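Local coordinates for uncharacterized protein YLR132C (Kluyveromyces marxianus, PDB 6PFQ) that is the Usb1 nuclease of the 2H phosphodiesterase superfamily and probably works as an exoribonuclease on U6 snRNA, at residues 59-63 and 153-157; 63-69 and 134-139; 98-102 and 191-195; 109-113 and 159-165; 124-128 and 150-154. All coordinates share one frame. Where two conformers were deposited one is given. Numbering follows the deposited sequence.

Interaction 1 (59-63 and 153-157)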
# COMPACT_ATOMS: atom_id res chain seq x y z
N LEU A 59 -4.57 -3.73 -6.71
CA LEU A 59 -4.07 -2.98 -5.57
C LEU A 59 -3.05 -3.83 -4.79
O LEU A 59 -2.79 -5.00 -5.13
CB LEU A 59 -5.25 -2.55 -4.69
CG LEU A 59 -6.28 -1.69 -5.42
CD1 LEU A 59 -7.38 -1.19 -4.45
CD2 LEU A 59 -5.67 -0.49 -6.16
N HIS A 60 -2.48 -3.26 -3.73
CA HIS A 60 -1.37 -3.89 -3.04
C HIS A 60 -1.46 -3.65 -1.54
O HIS A 60 -2.13 -2.72 -1.08
CB HIS A 60 -0.04 -3.37 -3.61
CG HIS A 60 0.07 -3.51 -5.10
ND1 HIS A 60 -0.36 -2.53 -5.98
CD2 HIS A 60 0.51 -4.54 -5.86
CE1 HIS A 60 -0.17 -2.94 -7.21
NE2 HIS A 60 0.36 -4.16 -7.17
N VAL A 61 -0.82 -4.53 -0.78
CA VAL A 61 -0.39 -4.23 0.60
C VAL A 61 1.13 -4.39 0.63
O VAL A 61 1.63 -5.49 0.41
CB VAL A 61 -1.03 -5.16 1.64
CG1 VAL A 61 -0.51 -4.79 3.06
CG2 VAL A 61 -2.56 -5.15 1.57
N SER A 62 1.84 -3.30 0.90
CA SER A 62 3.29 -3.39 1.11
C SER A 62 3.59 -4.14 2.41
O SER A 62 2.99 -3.85 3.45
CB SER A 62 3.92 -2.00 1.18
OG SER A 62 3.69 -1.33 -0.04
N LEU A 63 4.54 -5.08 2.34
CA LEU A 63 4.94 -5.90 3.48
C LEU A 63 6.39 -5.69 3.87
O LEU A 63 6.81 -6.20 4.92
CB LEU A 63 4.71 -7.39 3.17
CG LEU A 63 3.27 -7.77 2.90
CD1 LEU A 63 3.19 -9.28 2.45
CD2 LEU A 63 2.43 -7.55 4.13
N LEU A 153 0.34 -0.86 8.20
CA LEU A 153 -0.19 -1.65 7.09
C LEU A 153 -1.43 -1.00 6.52
O LEU A 153 -2.31 -0.62 7.28
CB LEU A 153 -0.55 -3.07 7.53
CG LEU A 153 0.67 -3.93 7.91
CD1 LEU A 153 0.14 -5.25 8.55
CD2 LEU A 153 1.52 -4.20 6.64
N HIS A 154 -1.50 -0.90 5.19
CA HIS A 154 -2.64 -0.21 4.57
C HIS A 154 -2.82 -0.68 3.13
O HIS A 154 -1.95 -1.33 2.56
CB HIS A 154 -2.41 1.31 4.58
CG HIS A 154 -1.23 1.74 3.76
ND1 HIS A 154 0.07 1.68 4.23
CD2 HIS A 154 -1.16 2.25 2.50
CE1 HIS A 154 0.90 2.16 3.30
NE2 HIS A 154 0.18 2.48 2.24
N VAL A 155 -3.97 -0.33 2.54
CA VAL A 155 -4.17 -0.40 1.09
C VAL A 155 -4.36 1.02 0.59
O VAL A 155 -5.23 1.73 1.09
CB VAL A 155 -5.40 -1.23 0.72
CG1 VAL A 155 -5.67 -1.13 -0.84
CG2 VAL A 155 -5.24 -2.68 1.24
N SER A 156 -3.57 1.41 -0.44
CA SER A 156 -3.79 2.70 -1.09
C SER A 156 -4.77 2.55 -2.25
O SER A 156 -4.71 1.58 -3.03
CB SER A 156 -2.47 3.28 -1.60
OG SER A 156 -1.69 3.69 -0.49
N PHE A 157 -5.68 3.52 -2.36
CA PHE A 157 -6.72 3.49 -3.38
C PHE A 157 -6.58 4.57 -4.44
O PHE A 157 -7.10 4.42 -5.55
CB PHE A 157 -8.11 3.61 -2.73
CG PHE A 157 -8.45 2.41 -1.87
CD1 PHE A 157 -8.94 1.26 -2.45
CD2 PHE A 157 -8.23 2.45 -0.49
CE1 PHE A 157 -9.26 0.14 -1.67
CE2 PHE A 157 -8.53 1.33 0.28
CZ PHE A 157 -9.01 0.17 -0.31
O HOH W 1 -2.69 -0.26 -3.72
O HOH W 2 -1.18 0.05 -1.27
O HOH W 3 1.32 -1.68 4.03
O HOH W 4 0.57 -0.83 1.40
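Strands 59-62 and 154-157 carry the two His-x-Ser motifs that define the 2H superfamily, His60-Val61-Ser62 and His154-Val155-Ser156; the two histidines and two serines bind UMP, which is absent from this model. The strands run roughly antiparallel (146°), 5.9 Å apart at the axes, but share no direct hydrogen bond. Four waters bridge them instead, linking His60 N to Ser156 O, His60 O to Ser156 N, Ser62 N to His154 O and Ser62 O to His154 N. The middle valines, both t, meet CG2 to CG2 (Val61 to Val155, 3.7 Å), their compact branched shape suiting a buried strand position. Leu59, extended as m,t, sends CD1 to within 3.5 Å of Phe157 CD1. His60, modelled in two conformers, points its CA-to-CB bond away from the other strand. His154 takes the p rotamer, and its ND1 donates to Asn152 O, which helps orient the imidazole; its NE2 and Ser156 OG bond one glycerol oxygen. Ser62 and Ser156 are both m. Each strand is hydrogen-bonded within its own sheet, 59-63 to strand 9-16, Leu153 and Val155 to strand 112-119; Leu127 of helix 121-137 packs on Leu63 and Leu153, and the water-filled seam joins the two sheets.

Interaction 2 (63-69 and 134-139)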
# COMPACT_ATOMS: atom_id res chain seq x y z
N LEU A 63 4.54 -5.08 2.34
CA LEU A 63 4.94 -5.90 3.48
C LEU A 63 6.39 -5.69 3.87
O LEU A 63 6.81 -6.20 4.92
CB LEU A 63 4.71 -7.39 3.17
CG LEU A 63 3.27 -7.77 2.90
CD1 LEU A 63 3.19 -9.28 2.45
CD2 LEU A 63 2.43 -7.55 4.13
N SER A 64 7.16 -4.95 3.08
CA SER A 64 8.52 -4.57 3.47
C SER A 64 8.81 -3.18 2.93
O SER A 64 8.15 -2.70 1.99
CB SER A 64 9.58 -5.55 2.95
OG SER A 64 9.68 -5.41 1.55
N GLU A 65 9.83 -2.55 3.52
CA GLU A 65 10.47 -1.40 2.91
C GLU A 65 11.18 -1.84 1.61
O GLU A 65 11.20 -3.02 1.26
CB GLU A 65 11.47 -0.77 3.89
CG GLU A 65 12.52 -1.73 4.38
CD GLU A 65 13.28 -1.26 5.61
OE1 GLU A 65 12.66 -0.79 6.59
OE2 GLU A 65 14.53 -1.36 5.60
N THR A 66 11.69 -0.86 0.86
CA THR A 66 12.55 -1.14 -0.28
C THR A 66 13.86 -1.68 0.26
O THR A 66 14.61 -0.94 0.92
CB THR A 66 12.78 0.11 -1.12
OG1 THR A 66 11.55 0.50 -1.73
CG2 THR A 66 13.78 -0.18 -2.22
N MET A 67 14.12 -2.96 0.07
CA MET A 67 15.28 -3.58 0.70
C MET A 67 16.46 -3.49 -0.25
O MET A 67 16.42 -4.03 -1.35
CB MET A 67 15.01 -5.03 1.10
CG MET A 67 13.91 -5.14 2.15
SD MET A 67 13.57 -6.86 2.66
CE MET A 67 12.66 -7.50 1.25
N MET A 68 17.51 -2.82 0.18
CA MET A 68 18.66 -2.64 -0.68
C MET A 68 19.77 -3.55 -0.19
O MET A 68 20.50 -3.20 0.74
CB MET A 68 19.05 -1.17 -0.70
CG MET A 68 17.81 -0.34 -1.09
SD MET A 68 18.26 1.35 -1.36
CE MET A 68 16.67 2.16 -1.06
N PHE A 69 19.93 -4.68 -0.86
CA PHE A 69 20.95 -5.61 -0.44
C PHE A 69 22.31 -5.20 -0.99
O PHE A 69 22.43 -4.52 -2.02
CB PHE A 69 20.59 -7.01 -0.93
CG PHE A 69 19.27 -7.51 -0.39
CD1 PHE A 69 19.20 -8.16 0.85
CD2 PHE A 69 18.10 -7.34 -1.11
CE1 PHE A 69 17.99 -8.64 1.34
CE2 PHE A 69 16.89 -7.81 -0.61
CZ PHE A 69 16.84 -8.44 0.62
N VAL A 134 10.33 -10.87 7.75
CA VAL A 134 10.98 -9.78 7.04
C VAL A 134 11.95 -9.04 7.95
O VAL A 134 13.09 -8.74 7.56
CB VAL A 134 9.94 -8.81 6.42
CG1 VAL A 134 10.67 -7.63 5.71
CG2 VAL A 134 9.04 -9.56 5.44
N GLU A 135 11.52 -8.72 9.17
CA GLU A 135 12.40 -8.01 10.09
C GLU A 135 13.66 -8.81 10.38
O GLU A 135 14.73 -8.23 10.58
CB GLU A 135 11.66 -7.71 11.39
N LYS A 136 13.54 -10.14 10.42
CA LYS A 136 14.71 -10.96 10.72
C LYS A 136 15.75 -10.90 9.61
O LYS A 136 16.95 -10.90 9.88
CB LYS A 136 14.27 -12.41 10.97
CG LYS A 136 15.41 -13.38 11.28
CD LYS A 136 14.86 -14.71 11.83
CE LYS A 136 15.97 -15.73 12.06
NZ LYS A 136 15.40 -17.11 12.12
N TYR A 137 15.31 -10.89 8.35
CA TYR A 137 16.24 -11.05 7.24
C TYR A 137 16.51 -9.79 6.44
O TYR A 137 17.38 -9.81 5.57
CB TYR A 137 15.73 -12.14 6.29
CG TYR A 137 15.72 -13.49 6.97
CD1 TYR A 137 16.92 -14.11 7.31
CD2 TYR A 137 14.53 -14.13 7.29
CE1 TYR A 137 16.93 -15.33 7.95
CE2 TYR A 137 14.53 -15.36 7.94
CZ TYR A 137 15.75 -15.95 8.25
OH TYR A 137 15.79 -17.17 8.90
N LYS A 138 15.83 -8.68 6.70
CA LYS A 138 16.01 -7.54 5.81
C LYS A 138 17.38 -6.91 6.04
O LYS A 138 17.99 -7.08 7.10
CB LYS A 138 14.88 -6.54 6.01
CG LYS A 138 14.96 -5.72 7.27
CD LYS A 138 13.74 -4.82 7.36
CE LYS A 138 13.66 -4.19 8.74
NZ LYS A 138 14.48 -2.94 8.78
N PRO A 139 17.95 -6.26 5.02
CA PRO A 139 19.26 -5.63 5.20
C PRO A 139 19.23 -4.58 6.30
O PRO A 139 18.21 -3.92 6.55
CB PRO A 139 19.55 -4.98 3.84
CG PRO A 139 18.53 -5.46 2.91
CD PRO A 139 17.38 -6.02 3.69
O HOH W 5 16.16 -3.18 4.59
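This is a largely apolar helix-to-sheet contact, bordered by a salt bridge, about 16 Å from the centre of the chain (centre to centre). It joins the later, interrupted part of strand 59-68, outermost in its four-stranded antiparallel sheet, and the residue after it to the C-terminal end of helix 121-137 and the residues just beyond. Val134, in the last turn of the helix, packs CG1 on Ser64 CB at 3.6 Å; the small serine lets the helix come close, and its OG is occupied by Glu65 O (2.8 Å) and the backbone of Leu12. Lys138 is the first residue to leave helical geometry, and Pro139, which has no backbone N-H to offer, suits the extended chain that follows. Flexible Met67 fills the space between: Met67 SD lies 3.6 Å from Lys138 CB, and Met67 CB 3.6 Å from Pro139 CD. Phe69 offers a ring face to Pro139 CG, 3.8 Å from the ring centroid and 26° off its normal, a CH-pi contact. At the more solvent-accessible side Glu65 OE2 forms a salt bridge with Lys138 NZ (3.6 Å) and shares a water with Pro139 O. Helix 72-88 also packs on Phe69, and its Glu85 holds Lys136 and Tyr137. Helices packed against an antiparallel sheet in this way are consistent with one lobe of the bilobal 2H phosphodiesterase fold.

Interaction 3 (98-102 and 191-195)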
# COMPACT_ATOMS: atom_id res chain seq x y z
N LEU A 98 -10.22 -3.97 5.79
CA LEU A 98 -9.81 -2.61 6.17
C LEU A 98 -10.63 -2.10 7.35
O LEU A 98 -11.77 -2.52 7.57
CB LEU A 98 -9.96 -1.67 4.99
CG LEU A 98 -9.20 -2.29 3.78
CD1 LEU A 98 -9.70 -1.68 2.51
CD2 LEU A 98 -7.66 -2.16 3.98
N SER A 99 -10.05 -1.17 8.10
CA SER A 99 -10.77 -0.63 9.24
C SER A 99 -10.43 0.85 9.35
O SER A 99 -9.34 1.27 8.93
CB SER A 99 -10.34 -1.42 10.49
OG SER A 99 -10.77 -0.79 11.62
N GLY A 100 -11.37 1.64 9.87
CA GLY A 100 -11.02 3.02 10.20
C GLY A 100 -11.23 3.95 9.02
O GLY A 100 -11.93 3.63 8.06
N GLY A 101 -10.63 5.14 9.11
CA GLY A 101 -10.89 6.20 8.17
C GLY A 101 -9.79 6.36 7.12
O GLY A 101 -8.84 5.58 7.03
N TRP A 102 -9.93 7.41 6.33
CA TRP A 102 -8.93 7.72 5.32
C TRP A 102 -7.61 8.09 5.96
O TRP A 102 -7.58 8.80 6.97
CB TRP A 102 -9.37 8.90 4.46
CG TRP A 102 -10.47 8.65 3.54
CD1 TRP A 102 -11.66 9.36 3.49
CD2 TRP A 102 -10.55 7.66 2.47
NE1 TRP A 102 -12.43 8.88 2.48
CE2 TRP A 102 -11.80 7.84 1.85
CE3 TRP A 102 -9.69 6.65 2.01
CZ2 TRP A 102 -12.22 7.04 0.77
CZ3 TRP A 102 -10.09 5.87 0.91
CH2 TRP A 102 -11.35 6.08 0.30
N LEU A 191 -17.18 5.41 3.31
CA LEU A 191 -16.24 4.42 3.81
C LEU A 191 -16.90 3.14 4.32
O LEU A 191 -16.29 2.06 4.13
CB LEU A 191 -15.35 5.04 4.90
CG LEU A 191 -14.17 5.81 4.28
CD1 LEU A 191 -13.34 6.49 5.37
CD2 LEU A 191 -13.25 4.86 3.50
N PRO A 192 -18.09 3.15 4.92
CA PRO A 192 -18.69 1.85 5.30
C PRO A 192 -18.89 0.94 4.11
O PRO A 192 -18.66 -0.27 4.21
CB PRO A 192 -20.01 2.24 5.98
CG PRO A 192 -19.70 3.60 6.59
CD PRO A 192 -18.82 4.29 5.51
N LEU A 193 -19.33 1.50 2.97
CA LEU A 193 -19.48 0.72 1.75
C LEU A 193 -18.14 0.16 1.29
O LEU A 193 -18.04 -1.00 0.86
CB LEU A 193 -20.10 1.61 0.66
CG LEU A 193 -20.18 1.02 -0.75
CD1 LEU A 193 -21.36 0.00 -0.82
CD2 LEU A 193 -20.34 2.12 -1.80
N LEU A 194 -17.08 0.98 1.35
CA LEU A 194 -15.78 0.47 0.93
C LEU A 194 -15.34 -0.66 1.85
O LEU A 194 -14.96 -1.75 1.38
CB LEU A 194 -14.76 1.62 0.92
CG LEU A 194 -13.33 1.28 0.54
CD1 LEU A 194 -12.63 2.55 0.06
CD2 LEU A 194 -12.56 0.72 1.75
N ARG A 195 -15.37 -0.42 3.18
CA ARG A 195 -14.87 -1.46 4.10
C ARG A 195 -15.68 -2.75 3.98
O ARG A 195 -15.14 -3.84 4.13
CB ARG A 195 -14.89 -0.97 5.55
CG ARG A 195 -13.91 0.21 5.81
CD ARG A 195 -13.82 0.57 7.30
NE ARG A 195 -15.12 0.97 7.82
CZ ARG A 195 -15.49 2.21 8.12
NH1 ARG A 195 -14.66 3.22 8.00
NH2 ARG A 195 -16.73 2.44 8.56
O HOH W 6 -12.37 -4.06 4.04
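The chain at 98-99 is a weakly bonded strand that turns a corner at Gly100 and Gly101 and bends around the first turn of helix 191-197, where Arg195 N bonds to Leu191 O at 2.8 Å. The CA atoms of Leu98 and Arg195 come within 5.6 Å, those of Gly101 and Leu191 within 7.1 Å. Gly100 adopts phi/psi 88°/-164°, at which a CB would jam against the carbonyl oxygen of Ser99, so glycine is required by the backbone itself. On the inner side of the corner, leucines and a tryptophan interlock. Leu191 CD2 sits over the six-membered ring of Trp102, 3.7 Å from its centroid and 14° off the normal, a CH-pi contact, and its CD1 reaches Gly101 CA at 3.7 Å. Leu194 bridges two partners, CD2 to Leu98 CD1 and CD1 to Trp102 CH2, each at 3.8 Å. The indole nitrogen is satisfied by Ala187 O, and Phe157 of strand 154-161 continues this core. Toward solvent, Arg195 lays its CD 3.7 Å from Leu98 O and donates from NH1 to Gly100 O (2.8 Å), while a water ties Leu98 N to Arg195 O. Long and partly exposed, arginine can both shield the corner and hydrogen-bond to it. The contact therefore combines apolar packing inside with backbone-directed polar bonds outside: its cohesion needs no pairing of opposite charges.

Interaction 4 (109-113 and 159-165)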
# COMPACT_ATOMS: atom_id res chain seq x y z
N ASP A 109 9.94 10.86 -1.70
CA ASP A 109 10.37 12.23 -1.96
C ASP A 109 9.24 13.22 -1.76
O ASP A 109 9.38 14.40 -2.10
CB ASP A 109 10.95 12.37 -3.37
CG ASP A 109 9.93 12.10 -4.47
OD1 ASP A 109 8.80 11.66 -4.16
OD2 ASP A 109 10.27 12.30 -5.65
N ALA A 110 8.14 12.76 -1.18
CA ALA A 110 6.92 13.54 -0.92
C ALA A 110 6.31 14.11 -2.21
O ALA A 110 5.49 15.04 -2.17
CB ALA A 110 7.17 14.66 0.11
N SER A 111 6.61 13.52 -3.36
CA SER A 111 6.00 14.04 -4.58
C SER A 111 4.56 13.55 -4.76
O SER A 111 3.79 14.21 -5.47
CB SER A 111 6.81 13.63 -5.81
OG SER A 111 6.98 12.23 -5.86
N LEU A 112 4.22 12.41 -4.15
CA LEU A 112 2.90 11.82 -4.32
C LEU A 112 2.28 11.58 -2.96
O LEU A 112 2.98 11.23 -2.01
CB LEU A 112 2.98 10.49 -5.08
CG LEU A 112 3.53 10.57 -6.52
CD1 LEU A 112 3.72 9.15 -7.11
CD2 LEU A 112 2.58 11.40 -7.37
N GLN A 113 0.95 11.76 -2.88
CA GLN A 113 0.23 11.58 -1.63
C GLN A 113 -0.85 10.54 -1.87
O GLN A 113 -1.72 10.75 -2.71
CB GLN A 113 -0.35 12.93 -1.15
CG GLN A 113 0.85 13.87 -0.81
CD GLN A 113 0.47 15.25 -0.33
OE1 GLN A 113 -0.60 15.75 -0.66
NE2 GLN A 113 1.40 15.91 0.41
N VAL A 159 -4.03 8.28 -5.74
CA VAL A 159 -2.76 8.98 -5.55
C VAL A 159 -2.87 10.36 -6.15
O VAL A 159 -3.34 10.51 -7.29
CB VAL A 159 -1.58 8.17 -6.14
CG1 VAL A 159 -1.75 7.95 -7.64
CG2 VAL A 159 -0.23 8.86 -5.79
N ALA A 160 -2.48 11.37 -5.39
CA ALA A 160 -2.49 12.76 -5.84
C ALA A 160 -1.07 13.31 -5.86
O ALA A 160 -0.19 12.84 -5.12
CB ALA A 160 -3.34 13.63 -4.91
N GLN A 161 -0.84 14.32 -6.71
CA GLN A 161 0.44 15.03 -6.70
C GLN A 161 0.48 16.00 -5.54
O GLN A 161 -0.51 16.64 -5.19
CB GLN A 161 0.62 15.81 -8.02
CG GLN A 161 0.71 14.87 -9.21
CD GLN A 161 0.88 15.60 -10.55
OE1 GLN A 161 1.81 15.32 -11.29
NE2 GLN A 161 -0.03 16.52 -10.85
N ASN A 162 1.64 16.10 -4.92
CA ASN A 162 1.82 17.09 -3.86
C ASN A 162 2.06 18.46 -4.51
O ASN A 162 3.15 18.72 -5.02
CB ASN A 162 2.98 16.69 -2.95
CG ASN A 162 3.24 17.72 -1.84
OD1 ASN A 162 2.48 18.69 -1.66
ND2 ASN A 162 4.33 17.48 -1.08
N ALA A 163 1.04 19.33 -4.47
CA ALA A 163 1.22 20.66 -5.07
C ALA A 163 2.27 21.49 -4.34
O ALA A 163 2.82 22.43 -4.93
CB ALA A 163 -0.10 21.44 -5.06
N TYR A 164 2.63 21.11 -3.12
CA TYR A 164 3.52 21.94 -2.30
C TYR A 164 4.91 21.35 -2.22
O TYR A 164 5.69 21.75 -1.36
CB TYR A 164 2.92 22.14 -0.90
CG TYR A 164 1.55 22.73 -1.05
CD1 TYR A 164 1.39 24.11 -1.13
CD2 TYR A 164 0.42 21.92 -1.18
CE1 TYR A 164 0.12 24.66 -1.32
CE2 TYR A 164 -0.84 22.46 -1.36
CZ TYR A 164 -0.97 23.83 -1.43
OH TYR A 164 -2.22 24.37 -1.60
N LEU A 165 5.22 20.42 -3.12
CA LEU A 165 6.48 19.68 -3.12
C LEU A 165 7.70 20.58 -3.01
O LEU A 165 8.67 20.25 -2.32
CB LEU A 165 6.59 18.85 -4.40
CG LEU A 165 7.93 18.14 -4.61
CD1 LEU A 165 8.16 17.15 -3.46
CD2 LEU A 165 7.90 17.40 -5.93
O HOH W 7 -2.26 16.07 -2.79
O HOH W 8 1.35 18.77 0.91
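Here an antiparallel beta ladder between strands 112-119 and 154-161 opens into two turns, at the far end of the strand that begins with the UMP-binding His154 and Ser156. Gln113 and Ala160 form a hydrogen-bonded pair, Gln113 N to Ala160 O at 2.7 Å and Ala160 N to Gln113 O at 2.9 Å. Leu112 and Gln161 are the next, non-hydrogen-bonded pair, their CA atoms 4.7 Å apart, and the ladder's line of bonds ends with Asn162 N donating to Ser111 O (2.9 Å). Leu112 CB meets Val159 CG2 at 3.7 Å diagonally across the strands. The sheet is the antiparallel one that carries the second His-x-Ser motif, and its pairing gives way to Asx turns beyond the paired ends of the two strands: Asp109 OD1 accepts from Ser111 N (3.0 Å) and Ser111 OG (2.6 Å), and Asn162 OD1 from Tyr164 N (2.8 Å), at the start of a type I turn to Leu165. Asparagine suits its place because it offers a donor as well: ND2 bonds to Ala110 O (2.9 Å) and to Ser172 of helix 169-186. The buried Gln113 amide is likewise satisfied, NE2 by Glu106 and by a water shared with Asn162 OD1, and OE1 by a water shared with Gln161 O. Leu165, largely exposed, drapes over the 109-111 turn, its CD1 3.3 Å from Asp109 O and its CD2 3.9 Å from Ser111 CB.

Interaction 5 (124-128 and 150-154)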
# COMPACT_ATOMS: atom_id res chain seq x y z
N ARG A 124 -4.04 -7.42 10.29
CA ARG A 124 -2.68 -7.16 10.76
C ARG A 124 -2.15 -8.32 11.59
O ARG A 124 -0.98 -8.69 11.47
CB ARG A 124 -2.64 -5.87 11.57
CG ARG A 124 -3.12 -4.67 10.70
CD ARG A 124 -2.70 -3.31 11.30
NE ARG A 124 -3.54 -2.21 10.81
CZ ARG A 124 -3.24 -0.92 10.94
NH1 ARG A 124 -2.05 -0.55 11.44
NH2 ARG A 124 -4.10 -0.00 10.53
N GLY A 125 -3.01 -8.89 12.44
CA GLY A 125 -2.57 -9.98 13.30
C GLY A 125 -2.10 -11.18 12.51
O GLY A 125 -1.10 -11.80 12.86
N ARG A 126 -2.81 -11.52 11.43
CA ARG A 126 -2.39 -12.65 10.60
C ARG A 126 -1.13 -12.35 9.80
O ARG A 126 -0.40 -13.28 9.46
CB ARG A 126 -3.52 -13.05 9.65
CG ARG A 126 -4.73 -13.64 10.37
CD ARG A 126 -4.34 -14.87 11.20
NE ARG A 126 -5.53 -15.67 11.49
CZ ARG A 126 -5.72 -16.39 12.59
NH1 ARG A 126 -4.80 -16.41 13.55
NH2 ARG A 126 -6.83 -17.08 12.74
N LEU A 127 -0.84 -11.08 9.53
CA LEU A 127 0.40 -10.76 8.84
C LEU A 127 1.59 -10.61 9.79
O LEU A 127 2.74 -10.57 9.34
CB LEU A 127 0.21 -9.46 8.02
CG LEU A 127 -0.57 -9.67 6.72
CD1 LEU A 127 -0.94 -8.34 6.10
CD2 LEU A 127 0.33 -10.49 5.75
N LYS A 128 1.34 -10.50 11.10
CA LYS A 128 2.46 -10.36 12.03
C LYS A 128 3.55 -11.40 11.85
O LYS A 128 4.73 -11.02 11.86
CB LYS A 128 1.94 -10.38 13.47
CG LYS A 128 3.03 -10.13 14.49
CD LYS A 128 2.43 -9.97 15.88
CE LYS A 128 3.52 -9.66 16.91
NZ LYS A 128 4.11 -8.31 16.70
N LEU A 150 3.57 -3.23 11.47
CA LEU A 150 2.20 -3.47 11.90
C LEU A 150 1.44 -2.16 12.07
O LEU A 150 0.25 -2.08 11.77
CB LEU A 150 2.16 -4.24 13.22
CG LEU A 150 2.26 -5.77 13.12
CD1 LEU A 150 2.31 -6.41 14.52
CD2 LEU A 150 1.11 -6.35 12.32
N ASN A 151 2.13 -1.12 12.51
CA ASN A 151 1.45 0.13 12.78
C ASN A 151 0.97 0.83 11.53
O ASN A 151 0.09 1.69 11.64
CB ASN A 151 2.39 1.07 13.54
CG ASN A 151 3.56 1.52 12.67
OD1 ASN A 151 4.17 0.72 11.96
ND2 ASN A 151 3.88 2.82 12.73
N ASN A 152 1.50 0.51 10.34
CA ASN A 152 1.08 1.29 9.17
C ASN A 152 0.65 0.42 8.00
O ASN A 152 0.53 0.95 6.89
CB ASN A 152 2.16 2.29 8.72
CG ASN A 152 3.52 1.62 8.39
OD1 ASN A 152 3.58 0.47 7.91
ND2 ASN A 152 4.61 2.35 8.66
N LEU A 153 0.34 -0.86 8.20
CA LEU A 153 -0.19 -1.65 7.09
C LEU A 153 -1.43 -1.00 6.52
O LEU A 153 -2.31 -0.62 7.28
CB LEU A 153 -0.55 -3.07 7.53
CG LEU A 153 0.67 -3.93 7.91
CD1 LEU A 153 0.14 -5.25 8.55
CD2 LEU A 153 1.52 -4.20 6.64
N HIS A 154 -1.50 -0.90 5.19
CA HIS A 154 -2.64 -0.21 4.57
C HIS A 154 -2.82 -0.68 3.13
O HIS A 154 -1.95 -1.33 2.56
CB HIS A 154 -2.41 1.31 4.58
CG HIS A 154 -1.23 1.74 3.76
ND1 HIS A 154 0.07 1.68 4.23
CD2 HIS A 154 -1.16 2.25 2.50
CE1 HIS A 154 0.90 2.16 3.30
NE2 HIS A 154 0.18 2.48 2.24
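Arg124 does most of the work, reaching from helix 121-137 across the chain that precedes strand 154-161. Its methylene groups lie on leucines, CB 3.9 Å from Leu150 CD2 and CG 3.9 Å from Leu153 CD1, while the guanidinium turns to backbone carbonyls: NH1 donates to Leu150 O (2.8 Å) near the guanidinium plane, and NE bonds to Leu119 O. Leu153 O sits over one face of the group, 3.8 Å from NH2. An arginine fits because one side chain can pack along its length and still hydrogen-bond at its tip. Leu150 O and Leu153 O belong to the chain around the start of the second His-x-Ser motif, which opens at His154, whereas Leu119 O lies on strand 112-119. There His154 ND1 donates to Asn152 O (2.8 Å), and the Asn152 side chain is held by Gly149 N and Pro147 O; His154 and Asn152 bind UMP. Further on, Leu127, one helical turn after Arg124, puts CD1 4.1 Å from Leu153 CD1, a buried apolar contact extended by Leu119 and Leu131. Lys128 comes last, at the exposed border: its chain, extended to CE and then bent, runs beside Leu150, and NZ stands 3.4 Å from Leu150 CD1.

Interactions 1 and 2 are buried; 3, 4 and 5 are partly buried. The centre of interaction 1, a water-bridged seam between sheets, is about 2 Å from the centre of the chain. Interactions 1 and 2 share strand 59-68 and Leu63, interactions 1 and 4 use different parts of strand 154-161, and interactions 2 and 5 engage the two ends of helix 121-137. Leu63 CD2 meets Leu127 CD2 at 4.0 Å, joining interactions 1, 2 and 5 in one apolar core, while Phe157 CZ on Leu98 CD1 (3.4 Å) joins 1 to 3. A salt bridge lies at the partly exposed edge of 2, arginine-to-carbonyl bonds mark 3 and 5, and direct strand pairing occurs only in 4.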